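Local atomic coordinates of uncharacterized protein (Bordetella bronchiseptica, PDB entry 4XG0), a protein that belongs to the DUF1537 kinase family and probably phosphorylates acid sugars in a catabolic pathway, pairing a sugar-binding domain with a nucleotide-binding domain. Residues Leu260-Ser265 with Glu341-Leu346; Leu318-Pro323 with Arg337-Leu342; Val356-Asp361 with Asp411-Ala416. One frame throughout, in Å; residues are numbered along the deposited sequence.

Contact 1: residues Leu260-Ser265 with Glu341-Leu346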
ATOM      1  N   LEU A 260       2.520 -12.468 -11.903  1.00 19.38           N
ATOM      2  CA  LEU A 260       2.232 -13.756 -12.490  1.00 16.80           C
ATOM      3  C   LEU A 260       2.041 -14.796 -11.381  1.00 19.29           C
ATOM      4  O   LEU A 260       2.915 -14.965 -10.551  1.00 18.51           O
ATOM      5  CB  LEU A 260       3.424 -14.182 -13.368  1.00 18.15           C
ATOM      6  CG  LEU A 260       3.252 -15.513 -14.071  1.00 26.10           C
ATOM      7  CD1 LEU A 260       2.040 -15.489 -14.999  1.00 21.01           C
ATOM      8  CD2 LEU A 260       4.515 -15.844 -14.861  1.00 23.87           C
ATOM      9  N   VAL A 261       0.902 -15.488 -11.373  1.00 20.90           N
ATOM     10  CA  VAL A 261       0.619 -16.523 -10.400  1.00 17.50           C
ATOM     11  C   VAL A 261       0.557 -17.909 -11.056  1.00 21.26           C
ATOM     12  O   VAL A 261      -0.178 -18.116 -12.013  1.00 24.36           O
ATOM     13  CB  VAL A 261      -0.699 -16.223  -9.680  1.00 16.04           C
ATOM     14  CG1 VAL A 261      -0.984 -17.262  -8.615  1.00 18.83           C
ATOM     15  CG2 VAL A 261      -0.667 -14.824  -9.125  1.00 20.08           C
ATOM     16  N   VAL A 262       1.359 -18.855 -10.540  1.00 16.32           N
ATOM     17  CA  VAL A 262       1.475 -20.160 -11.133  1.00 16.58           C
ATOM     18  C   VAL A 262       0.964 -21.155 -10.109  1.00 19.93           C
ATOM     19  O   VAL A 262       1.472 -21.228  -8.972  1.00 21.38           O
ATOM     20  CB  VAL A 262       2.920 -20.479 -11.525  1.00 24.02           C
ATOM     21  CG1 VAL A 262       2.973 -21.825 -12.169  1.00 30.80           C
ATOM     22  CG2 VAL A 262       3.429 -19.408 -12.459  1.00 28.72           C
ATOM     23  N   VAL A 263      -0.080 -21.869 -10.500  1.00 24.70           N
ATOM     24  CA  VAL A 263      -0.742 -22.819  -9.617  1.00 19.61           C
ATOM     25  C   VAL A 263      -0.660 -24.203 -10.210  1.00 25.51           C
ATOM     26  O   VAL A 263      -1.352 -24.509 -11.175  1.00 26.31           O
ATOM     27  CB  VAL A 263      -2.232 -22.461  -9.415  1.00 20.80           C
ATOM     28  CG1 VAL A 263      -2.892 -23.391  -8.395  1.00 23.20           C
ATOM     29  CG2 VAL A 263      -2.358 -21.016  -9.013  1.00 26.74           C
ATOM     30  N   THR A 264       0.182 -25.037  -9.616  1.00 28.44           N
ATOM     31  CA  THR A 264       0.373 -26.405 -10.087  1.00 35.68           C
ATOM     32  C   THR A 264      -0.273 -27.435  -9.180  1.00 38.79           C
ATOM     33  O   THR A 264      -0.404 -28.615  -9.552  1.00 39.13           O
ATOM     34  CB  THR A 264       1.876 -26.736 -10.189  1.00 30.40           C
ATOM     35  OG1 THR A 264       2.477 -26.586  -8.901  1.00 34.43           O
ATOM     36  CG2 THR A 264       2.551 -25.816 -11.146  1.00 35.64           C
ATOM     37  N   SER A 265      -0.705 -27.012  -7.995  1.00 35.18           N
ATOM     38  CA  SER A 265      -1.227 -27.959  -7.023  1.00 38.92           C
ATOM     39  C   SER A 265      -2.595 -28.463  -7.451  1.00 41.39           C
ATOM     40  O   SER A 265      -3.365 -27.729  -8.083  1.00 33.73           O
ATOM     41  CB  SER A 265      -1.349 -27.304  -5.652  1.00 36.96           C
ATOM     42  OG  SER A 265      -1.635 -28.268  -4.673  1.00 36.80           O
ATOM     43  N   GLU A 341       8.554 -23.701 -16.947  1.00 26.01           N
ATOM     44  CA  GLU A 341       9.299 -23.202 -18.101  1.00 29.63           C
ATOM     45  C   GLU A 341       8.541 -22.071 -18.786  1.00 28.55           C
ATOM     46  O   GLU A 341       9.147 -21.054 -19.152  1.00 27.59           O
ATOM     47  CB  GLU A 341       9.587 -24.320 -19.093  1.00 34.48           C
ATOM     48  CG  GLU A 341      10.672 -25.267 -18.614  1.00 49.50           C
ATOM     49  CD  GLU A 341      11.886 -25.290 -19.538  1.00 58.93           C
ATOM     50  OE1 GLU A 341      11.795 -25.913 -20.623  1.00 59.28           O
ATOM     51  OE2 GLU A 341      12.930 -24.693 -19.179  1.00 58.68           O
ATOM     52  N   LEU A 342       7.227 -22.242 -18.975  1.00 23.69           N
ATOM     53  CA  LEU A 342       6.427 -21.182 -19.626  1.00 24.36           C
ATOM     54  C   LEU A 342       6.366 -19.879 -18.783  1.00 22.51           C
ATOM     55  O   LEU A 342       6.517 -18.765 -19.312  1.00 23.18           O
ATOM     56  CB  LEU A 342       5.015 -21.703 -19.928  1.00 23.04           C
ATOM     57  CG  LEU A 342       4.989 -22.892 -20.918  1.00 24.93           C
ATOM     58  CD1 LEU A 342       3.590 -23.440 -21.122  1.00 33.53           C
ATOM     59  CD2 LEU A 342       5.592 -22.507 -22.268  1.00 29.04           C
ATOM     60  N   ALA A 343       6.162 -20.021 -17.479  1.00 20.40           N
ATOM     61  CA  ALA A 343       6.159 -18.866 -16.595  1.00 23.71           C
ATOM     62  C   ALA A 343       7.457 -18.098 -16.778  1.00 23.27           C
ATOM     63  O   ALA A 343       7.452 -16.866 -16.860  1.00 19.99           O
ATOM     64  CB  ALA A 343       5.997 -19.285 -15.148  1.00 21.04           C
ATOM     65  N   ALA A 344       8.571 -18.820 -16.846  1.00 20.99           N
ATOM     66  CA  ALA A 344       9.884 -18.155 -16.981  1.00 20.94           C
ATOM     67  C   ALA A 344       9.993 -17.450 -18.305  1.00 24.78           C
ATOM     68  O   ALA A 344      10.517 -16.323 -18.385  1.00 21.90           O
ATOM     69  CB  ALA A 344      11.024 -19.160 -16.830  1.00 22.85           C
ATOM     70  N   ARG A 345       9.537 -18.104 -19.368  1.00 23.03           N
ATOM     71  CA  ARG A 345       9.563 -17.457 -20.672  1.00 19.73           C
ATOM     72  C   ARG A 345       8.800 -16.130 -20.643  1.00 21.68           C
ATOM     73  O   ARG A 345       9.243 -15.116 -21.217  1.00 25.73           O
ATOM     74  CB  ARG A 345       9.031 -18.380 -21.753  1.00 21.30           C
ATOM     75  CG  ARG A 345      10.039 -19.398 -22.257  1.00 37.33           C
ATOM     76  CD  ARG A 345       9.415 -20.486 -23.133  1.00 42.03           C
ATOM     77  NE  ARG A 345       8.599 -19.963 -24.231  1.00 33.26           N
ATOM     78  CZ  ARG A 345       7.849 -20.722 -25.028  1.00 29.43           C
ATOM     79  NH1 ARG A 345       7.830 -22.015 -24.851  1.00 32.54           N
ATOM     80  NH2 ARG A 345       7.123 -20.183 -26.006  1.00 37.27           N
ATOM     81  N   LEU A 346       7.658 -16.131 -19.977  1.00 22.35           N
ATOM     82  CA  LEU A 346       6.810 -14.934 -19.898  1.00 23.08           C
ATOM     83  C   LEU A 346       7.427 -13.783 -19.094  1.00 21.02           C
ATOM     84  O   LEU A 346       7.390 -12.611 -19.497  1.00 23.35           O
ATOM     85  CB  LEU A 346       5.480 -15.321 -19.268  1.00 21.40           C
ATOM     86  CG  LEU A 346       4.448 -14.206 -19.302  1.00 25.63           C
ATOM     87  CD1 LEU A 346       4.369 -13.578 -20.640  1.00 38.14           C
ATOM     88  CD2 LEU A 346       3.111 -14.815 -18.961  1.00 27.96           C
TER
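Leu260 and Val262, two residues apart on strand 259-263, both direct their side chains at helix 334-349, where Ala343 fills the middle of the contact and Leu346 its end. Strand and helix segments run almost exactly antiparallel (175°), with their axes 9.9 Å apart. The apolar contacts converge on one methyl group. Val262 CG2 reaches Ala343 CB at 3.7 Å, and Leu260 CD2 comes to the same CB at 3.8 Å, so the alanine methyl rests against a valine branch and a leucine branch, both on its strand-facing side. The valine turns CG1 anti to its own backbone N (chi1 -178°), which leaves CG2, the branch beside that N, as the one that meets the alanine. The other Leu260 branch, CD1, meets Leu346 CD2 more loosely at 4.2 Å, the two leucine side chains passing at a slant. The leucine fork thus straddles one helical turn, touching Ala343 with one branch and Leu346 with the other.

Beyond these carbon contacts, Leu260 CD2 also lies 3.7 Å from the carbonyl oxygen of Ala343, a van der Waals approach to the helix backbone. Polar bonding is directed to other partners: the strand backbone pairs with Gly354 and Val356 on one edge and with Leu318 and Leu320 on the other, while Arg345 forms a salt bridge to Asp295. Leu346 and Leu342 also pack on Trp298.

This is sheet-to-helix packing inside the nucleotide-binding domain. All four touching residues are buried and the side chains meet through aliphatic carbon alone, so cohesion comes from shape and exclusion of water, with the backbone polar groups of the strand satisfied within the sheet.

Contact 2: residues Leu318-Pro323 with Arg337-Leu342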
ATOM      1  N   LEU A 318      -1.846 -12.156 -13.823  1.00 27.49           N
ATOM      2  CA  LEU A 318      -2.046 -13.246 -14.778  1.00 25.03           C
ATOM      3  C   LEU A 318      -1.910 -14.553 -14.001  1.00 24.40           C
ATOM      4  O   LEU A 318      -1.056 -14.637 -13.127  1.00 24.78           O
ATOM      5  CB  LEU A 318      -0.979 -13.187 -15.870  1.00 24.15           C
ATOM      6  CG  LEU A 318      -0.930 -11.890 -16.689  1.00 28.27           C
ATOM      7  CD1 LEU A 318       0.314 -11.835 -17.544  1.00 32.07           C
ATOM      8  CD2 LEU A 318      -2.153 -11.777 -17.538  1.00 33.18           C
ATOM      9  N   MET A 319      -2.740 -15.551 -14.294  1.00 23.62           N
ATOM     10  CA  MET A 319      -2.636 -16.848 -13.630  1.00 21.68           C
ATOM     11  C   MET A 319      -2.497 -17.995 -14.620  1.00 22.54           C
ATOM     12  O   MET A 319      -3.245 -18.074 -15.585  1.00 27.10           O
ATOM     13  CB  MET A 319      -3.831 -17.107 -12.701  1.00 23.97           C
ATOM     14  CG  MET A 319      -3.730 -18.399 -11.916  1.00 26.65           C
ATOM     15  SD  MET A 319      -5.043 -18.549 -10.666  1.00 28.29           S
ATOM     16  CE  MET A 319      -6.450 -18.751 -11.749  1.00 30.60           C
ATOM     17  N   LEU A 320      -1.506 -18.860 -14.388  1.00 23.50           N
ATOM     18  CA  LEU A 320      -1.403 -20.138 -15.091  1.00 21.77           C
ATOM     19  C   LEU A 320      -1.860 -21.252 -14.164  1.00 23.89           C
ATOM     20  O   LEU A 320      -1.285 -21.457 -13.091  1.00 24.51           O
ATOM     21  CB  LEU A 320       0.029 -20.409 -15.548  1.00 22.98           C
ATOM     22  CG  LEU A 320       0.800 -19.192 -16.033  1.00 23.80           C
ATOM     23  CD1 LEU A 320       2.203 -19.613 -16.499  1.00 29.43           C
ATOM     24  CD2 LEU A 320       0.077 -18.510 -17.169  1.00 24.86           C
ATOM     25  N   LEU A 321      -2.908 -21.949 -14.578  1.00 26.18           N
ATOM     26  CA  LEU A 321      -3.531 -22.987 -13.777  1.00 25.90           C
ATOM     27  C   LEU A 321      -3.269 -24.393 -14.348  1.00 30.72           C
ATOM     28  O   LEU A 321      -3.654 -24.696 -15.480  1.00 26.54           O
ATOM     29  CB  LEU A 321      -5.033 -22.717 -13.709  1.00 27.31           C
ATOM     30  CG  LEU A 321      -5.855 -23.650 -12.807  1.00 29.94           C
ATOM     31  CD1 LEU A 321      -5.263 -23.653 -11.400  1.00 30.51           C
ATOM     32  CD2 LEU A 321      -7.325 -23.227 -12.812  1.00 34.35           C
ATOM     33  N   ALA A 322      -2.635 -25.255 -13.554  1.00 25.99           N
ATOM     34  CA  ALA A 322      -2.305 -26.609 -13.998  1.00 29.90           C
ATOM     35  C   ALA A 322      -3.536 -27.470 -14.105  1.00 34.91           C
ATOM     36  O   ALA A 322      -4.394 -27.403 -13.250  1.00 34.83           O
ATOM     37  CB  ALA A 322      -1.345 -27.257 -13.032  1.00 36.45           C
ATOM     38  N   PRO A 323      -3.626 -28.295 -15.154  1.00 29.65           N
ATOM     39  CA  PRO A 323      -4.610 -29.379 -15.084  1.00 30.27           C
ATOM     40  C   PRO A 323      -4.026 -30.566 -14.305  1.00 34.15           C
ATOM     41  O   PRO A 323      -2.803 -30.687 -14.143  1.00 35.14           O
ATOM     42  CB  PRO A 323      -4.824 -29.730 -16.549  1.00 31.72           C
ATOM     43  CG  PRO A 323      -3.553 -29.436 -17.190  1.00 33.04           C
ATOM     44  CD  PRO A 323      -2.960 -28.248 -16.469  1.00 27.20           C
ATOM     45  N   ARG A 337       6.731 -28.964 -14.497  1.00 29.55           N
ATOM     46  CA  ARG A 337       7.989 -28.599 -15.166  1.00 33.44           C
ATOM     47  C   ARG A 337       7.673 -27.645 -16.311  1.00 28.61           C
ATOM     48  O   ARG A 337       8.322 -26.601 -16.496  1.00 30.88           O
ATOM     49  CB  ARG A 337       8.683 -29.843 -15.707  1.00 34.98           C
ATOM     50  N   ARG A 338       6.681 -28.034 -17.094  1.00 25.66           N
ATOM     51  CA  ARG A 338       6.212 -27.258 -18.232  1.00 26.43           C
ATOM     52  C   ARG A 338       5.663 -25.890 -17.830  1.00 29.15           C
ATOM     53  O   ARG A 338       6.006 -24.879 -18.451  1.00 28.40           O
ATOM     54  CB  ARG A 338       5.152 -28.065 -18.974  1.00 29.19           C
ATOM     55  CG  ARG A 338       4.474 -27.356 -20.135  1.00 31.52           C
ATOM     56  CD  ARG A 338       5.403 -27.226 -21.301  1.00 32.15           C
ATOM     57  NE  ARG A 338       4.730 -26.698 -22.482  1.00 31.37           N
ATOM     58  CZ  ARG A 338       5.359 -26.062 -23.469  1.00 36.99           C
ATOM     59  NH1 ARG A 338       4.672 -25.607 -24.503  1.00 28.59           N
ATOM     60  NH2 ARG A 338       6.671 -25.868 -23.405  1.00 35.45           N
ATOM     61  N   LEU A 339       4.799 -25.845 -16.816  1.00 24.93           N
ATOM     62  CA  LEU A 339       4.278 -24.559 -16.349  1.00 22.87           C
ATOM     63  C   LEU A 339       5.417 -23.652 -15.885  1.00 26.95           C
ATOM     64  O   LEU A 339       5.416 -22.437 -16.126  1.00 26.77           O
ATOM     65  CB  LEU A 339       3.240 -24.755 -15.226  1.00 24.95           C
ATOM     66  CG  LEU A 339       1.813 -24.993 -15.711  1.00 36.18           C
ATOM     67  CD1 LEU A 339       0.910 -25.152 -14.492  1.00 39.19           C
ATOM     68  CD2 LEU A 339       1.313 -23.861 -16.614  1.00 27.53           C
ATOM     69  N   GLY A 340       6.413 -24.255 -15.249  1.00 26.50           N
ATOM     70  CA  GLY A 340       7.568 -23.515 -14.772  1.00 27.80           C
ATOM     71  C   GLY A 340       8.334 -22.907 -15.911  1.00 26.87           C
ATOM     72  O   GLY A 340       8.744 -21.743 -15.860  1.00 28.57           O
ATOM     73  N   GLU A 341       8.554 -23.701 -16.947  1.00 26.01           N
ATOM     74  CA  GLU A 341       9.299 -23.202 -18.101  1.00 29.63           C
ATOM     75  C   GLU A 341       8.541 -22.071 -18.786  1.00 28.55           C
ATOM     76  O   GLU A 341       9.147 -21.054 -19.152  1.00 27.59           O
ATOM     77  CB  GLU A 341       9.587 -24.320 -19.093  1.00 34.48           C
ATOM     78  CG  GLU A 341      10.672 -25.267 -18.614  1.00 49.50           C
ATOM     79  CD  GLU A 341      11.886 -25.290 -19.538  1.00 58.93           C
ATOM     80  OE1 GLU A 341      11.795 -25.913 -20.623  1.00 59.28           O
ATOM     81  OE2 GLU A 341      12.930 -24.693 -19.179  1.00 58.68           O
ATOM     82  N   LEU A 342       7.227 -22.242 -18.975  1.00 23.69           N
ATOM     83  CA  LEU A 342       6.427 -21.182 -19.626  1.00 24.36           C
ATOM     84  C   LEU A 342       6.366 -19.879 -18.783  1.00 22.51           C
ATOM     85  O   LEU A 342       6.517 -18.765 -19.312  1.00 23.18           O
ATOM     86  CB  LEU A 342       5.015 -21.703 -19.928  1.00 23.04           C
ATOM     87  CG  LEU A 342       4.989 -22.892 -20.918  1.00 24.93           C
ATOM     88  CD1 LEU A 342       3.590 -23.440 -21.122  1.00 33.53           C
ATOM     89  CD2 LEU A 342       5.592 -22.507 -22.268  1.00 29.04           C
TER
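The backbones approach most closely where Ala322, just past strand 317-321, faces Leu339 of helix 334-349, their CA atoms 7.3 Å apart. Leu339 carries the contact, using both of its branches. CD1 presses against Ala322 CB at 3.4 Å, tighter than usual for two carbons, and also lies over the peptide carbon of Leu321. CD2, the other branch, rests 3.8 Å from Leu320 CB. The leucine thus bridges the last strand residues and the first of the following loop. Its CG stands beside the backbone N with chi1 at -86°, and both branches lead toward segment 318-323, CD1 to the loop end and CD2 to the strand.

Further along the helix, Leu342 starts out toward the strand without touching it, and its CD2 lies 3.6 Å above the guanidinium plane of Arg338, toward the rim of the group. That guanidinium is held by a salt bridge from NH1 to Asp295 and a hydrogen bond from NE to Leu292 O.

The helix follows strand 317-321 in a beta-alpha-beta crossover that leads to strand 354-358, passing over strand 259-263 between them. Leu320 also packs on Trp298 and Trp301 of helix 295-304, and Leu339 and Leu342 reach Trp285 in strand 283-285. Met319 and Leu321 serve the reverse side of the strand, packing against helix 268-279.

Contact 3: residues Val356-Asp361 with Asp411-Ala416. With SO4 (sulfate ion), chain E.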
ATOM      1  N   VAL A 356       4.142 -15.531  -8.027  1.00 18.68           N
ATOM      2  CA  VAL A 356       3.648 -16.274  -6.892  1.00 17.82           C
ATOM      3  C   VAL A 356       3.510 -17.735  -7.347  1.00 19.22           C
ATOM      4  O   VAL A 356       2.980 -18.020  -8.434  1.00 20.76           O
ATOM      5  CB  VAL A 356       2.245 -15.763  -6.449  1.00 18.95           C
ATOM      6  CG1 VAL A 356       1.742 -16.567  -5.289  1.00 18.62           C
ATOM      7  CG2 VAL A 356       2.281 -14.301  -6.101  1.00 20.08           C
ATOM      8  N   ALA A 357       4.037 -18.667  -6.575  1.00 20.55           N
ATOM      9  CA  ALA A 357       4.007 -20.064  -7.004  1.00 23.03           C
ATOM     10  C   ALA A 357       3.508 -20.946  -5.887  1.00 18.32           C
ATOM     11  O   ALA A 357       3.966 -20.872  -4.738  1.00 21.71           O
ATOM     12  CB  ALA A 357       5.406 -20.533  -7.484  1.00 24.58           C
ATOM     13  N   THR A 358       2.535 -21.786  -6.221  1.00 21.45           N
ATOM     14  CA  THR A 358       2.042 -22.795  -5.302  1.00 21.84           C
ATOM     15  C   THR A 358       1.646 -24.064  -6.087  1.00 27.07           C
ATOM     16  O   THR A 358       1.200 -23.971  -7.224  1.00 25.79           O
ATOM     17  CB  THR A 358       0.832 -22.253  -4.488  1.00 25.34           C
ATOM     18  OG1 THR A 358       0.557 -23.107  -3.374  1.00 23.67           O
ATOM     19  CG2 THR A 358      -0.417 -22.183  -5.328  1.00 28.56           C
ATOM     20  N   GLY A 359       1.902 -25.254  -5.549  1.00 25.79           N
ATOM     21  CA  GLY A 359       2.668 -25.433  -4.334  1.00 29.85           C
ATOM     22  C   GLY A 359       4.153 -25.642  -4.617  1.00 26.05           C
ATOM     23  O   GLY A 359       4.712 -25.014  -5.532  1.00 25.69           O
ATOM     24  N   GLY A 360       4.769 -26.540  -3.844  1.00 29.78           N
ATOM     25  CA  GLY A 360       6.214 -26.720  -3.835  1.00 31.77           C
ATOM     26  C   GLY A 360       6.765 -27.208  -5.163  1.00 27.90           C
ATOM     27  O   GLY A 360       7.853 -26.837  -5.602  1.00 28.88           O
ATOM     28  N   ASP A 361       6.017 -28.093  -5.786  1.00 28.70           N
ATOM     29  CA  ASP A 361       6.351 -28.566  -7.113  1.00 28.56           C
ATOM     30  C   ASP A 361       6.446 -27.405  -8.090  1.00 30.82           C
ATOM     31  O   ASP A 361       7.405 -27.256  -8.863  1.00 28.51           O
ATOM     32  CB  ASP A 361       5.224 -29.494  -7.554  1.00 39.02           C
ATOM     33  CG  ASP A 361       5.675 -30.513  -8.531  1.00 46.18           C
ATOM     34  OD1 ASP A 361       6.772 -30.323  -9.075  1.00 53.15           O
ATOM     35  OD2 ASP A 361       4.932 -31.502  -8.753  1.00 55.50           O
ATOM     36  N   ASP A 411      -8.555 -16.445  -0.058  1.00 21.71           N
ATOM     37  CA  ASP A 411      -8.053 -15.200  -0.677  1.00 20.88           C
ATOM     38  C   ASP A 411      -6.525 -15.083  -0.681  1.00 19.66           C
ATOM     39  O   ASP A 411      -5.994 -14.047  -1.070  1.00 19.85           O
ATOM     40  CB  ASP A 411      -8.660 -13.956   0.006  1.00 21.45           C
ATOM     41  CG  ASP A 411      -8.150 -13.743   1.426  1.00 24.14           C
ATOM     42  OD1 ASP A 411      -7.444 -14.645   1.942  1.00 23.81           O
ATOM     43  OD2 ASP A 411      -8.531 -12.712   2.061  1.00 27.41           O
ATOM     44  N   VAL A 412      -5.818 -16.161  -0.363  1.00 22.14           N
ATOM     45  CA  VAL A 412      -4.370 -16.039  -0.133  1.00 22.67           C
ATOM     46  C   VAL A 412      -3.569 -15.684  -1.383  1.00 21.02           C
ATOM     47  O   VAL A 412      -2.560 -14.976  -1.270  1.00 19.85           O
ATOM     48  CB  VAL A 412      -3.759 -17.268   0.551  1.00 19.48           C
ATOM     49  CG1 VAL A 412      -3.689 -18.447  -0.393  1.00 22.72           C
ATOM     50  CG2 VAL A 412      -2.355 -16.918   1.067  1.00 25.11           C
ATOM     51  N   LEU A 413      -3.994 -16.106  -2.574  1.00 18.80           N
ATOM     52  CA  LEU A 413      -3.217 -15.753  -3.776  1.00 17.62           C
ATOM     53  C   LEU A 413      -3.486 -14.293  -4.165  1.00 19.85           C
ATOM     54  O   LEU A 413      -2.597 -13.601  -4.669  1.00 19.82           O
ATOM     55  CB  LEU A 413      -3.491 -16.690  -4.937  1.00 20.78           C
ATOM     56  CG  LEU A 413      -3.156 -18.169  -4.702  1.00 21.69           C
ATOM     57  CD1 LEU A 413      -3.631 -19.021  -5.867  1.00 24.52           C
ATOM     58  CD2 LEU A 413      -1.687 -18.358  -4.503  1.00 20.43           C
ATOM     59  N   ILE A 414      -4.716 -13.837  -3.927  1.00 17.67           N
ATOM     60  CA  ILE A 414      -5.059 -12.438  -4.130  1.00 17.86           C
ATOM     61  C   ILE A 414      -4.179 -11.580  -3.219  1.00 20.29           C
ATOM     62  O   ILE A 414      -3.529 -10.605  -3.660  1.00 17.35           O
ATOM     63  CB  ILE A 414      -6.552 -12.195  -3.832  1.00 21.90           C
ATOM     64  CG1 ILE A 414      -7.398 -12.919  -4.869  1.00 23.01           C
ATOM     65  CG2 ILE A 414      -6.867 -10.723  -3.838  1.00 22.90           C
ATOM     66  CD1 ILE A 414      -8.857 -13.035  -4.475  1.00 24.66           C
ATOM     67  N   ARG A 415      -4.140 -11.961  -1.962  1.00 19.16           N
ATOM     68  CA  ARG A 415      -3.311 -11.266  -0.981  1.00 21.33           C
ATOM     69  C   ARG A 415      -1.824 -11.277  -1.361  1.00 22.25           C
ATOM     70  O   ARG A 415      -1.137 -10.290  -1.155  1.00 18.36           O
ATOM     71  CB  ARG A 415      -3.499 -11.858   0.407  1.00 18.53           C
ATOM     72  CG  ARG A 415      -4.889 -11.596   1.014  1.00 22.37           C
ATOM     73  CD  ARG A 415      -4.988 -12.171   2.456  1.00 29.94           C
ATOM     74  NE  ARG A 415      -4.047 -11.522   3.377  1.00 37.76           N
ATOM     75  CZ  ARG A 415      -3.675 -12.005   4.563  1.00 37.47           C
ATOM     76  NH1 ARG A 415      -4.136 -13.172   4.998  1.00 36.35           N
ATOM     77  NH2 ARG A 415      -2.817 -11.321   5.321  1.00 38.27           N
ATOM     78  N   ALA A 416      -1.337 -12.413  -1.854  1.00 19.12           N
ATOM     79  CA  ALA A 416       0.067 -12.561  -2.299  1.00 16.17           C
ATOM     80  C   ALA A 416       0.413 -11.621  -3.411  1.00 15.28           C
ATOM     81  O   ALA A 416       1.436 -10.918  -3.330  1.00 17.58           O
ATOM     82  CB  ALA A 416       0.343 -13.976  -2.730  1.00 19.23           C
TER
HETATM   83  S   SO4 E 504      -3.151 -12.917   8.810  1.00 62.68           S
HETATM   84  O1  SO4 E 504      -4.153 -11.845   8.758  1.00 59.76           O
HETATM   85  O2  SO4 E 504      -1.924 -12.476   8.143  1.00 55.19           O
HETATM   86  O3  SO4 E 504      -2.856 -13.272  10.206  1.00 58.83           O
HETATM   87  O4  SO4 E 504      -3.664 -14.103   8.111  1.00 58.61           O
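Thr358, whose methyl group meets Leu413, ends its strand at a cis peptide bond to Gly359, an uncommon linkage where neither residue is a proline. Gly359 occupies the N-cap of helix 360-369, so the strand passes into that helix through a single glycine. Thr358 CG2 lies 4.1 Å from Leu413 CD2. The threonine sets OG1 anti to the backbone N (chi1 -166°), from where it bonds to Lys403 O, and this fixes CG2 in the crowded position between N and the carbonyl carbon, facing the leucine.

The rest of the interface is aliphatic. Val356 CG1 touches Leu413 CD2 at 3.9 Å and also meets Ala416 CB, while CG2 comes equally near the same alanine methyl. Leu413 leaves the helix beside the strand, and it is its far end that bends in, putting CD2 between Val356 and Thr358. The strand and helix segments run roughly antiparallel (153°).

Arg415 takes the outer side of the helix. Its chain bends at chi3 (63°) and presents the guanidinium to a sulfate, probably from the crystallisation liquor. NH2 bonds to O2 at 3.2 Å in a straight line, the oxygen at the edge of the guanidinium plane, and NH1 bonds to O4 at 3.3 Å. Thr382 OG1 also bonds the sulfate.

Gly360 begins a GxGxxA sequence after the strand, consistent with a glycine-rich turn of the nucleotide-binding domain. The buried face is thus joined by carbon packing, with the threonine hydroxyl satisfied by Lys403, while the sulfate suggests that Arg415 and Thr382 offer a place suited to an anion.

The three contacts line a single mixed sheet in the nucleotide-binding domain, and their touching residues are largely buried. Contacts 1 and 2 share helix 334-349 and lie about 4 Å apart between centres, one reaching strand 259-263 and the other its neighbour 317-321. Contact 3, about 11 Å from contact 1 between centres, packs helix 412-421 on the opposite face, against strand 354-358. The three strands are neighbours in the sheet, with 259-263 in the middle. All the interfaces are aliphatic, but their margins differ: Asp295 pairs with arginines of the shared helix, whereas contact 3 adds a buried threonine hydroxyl and a sulfate-binding arginine on the outer side of its helix.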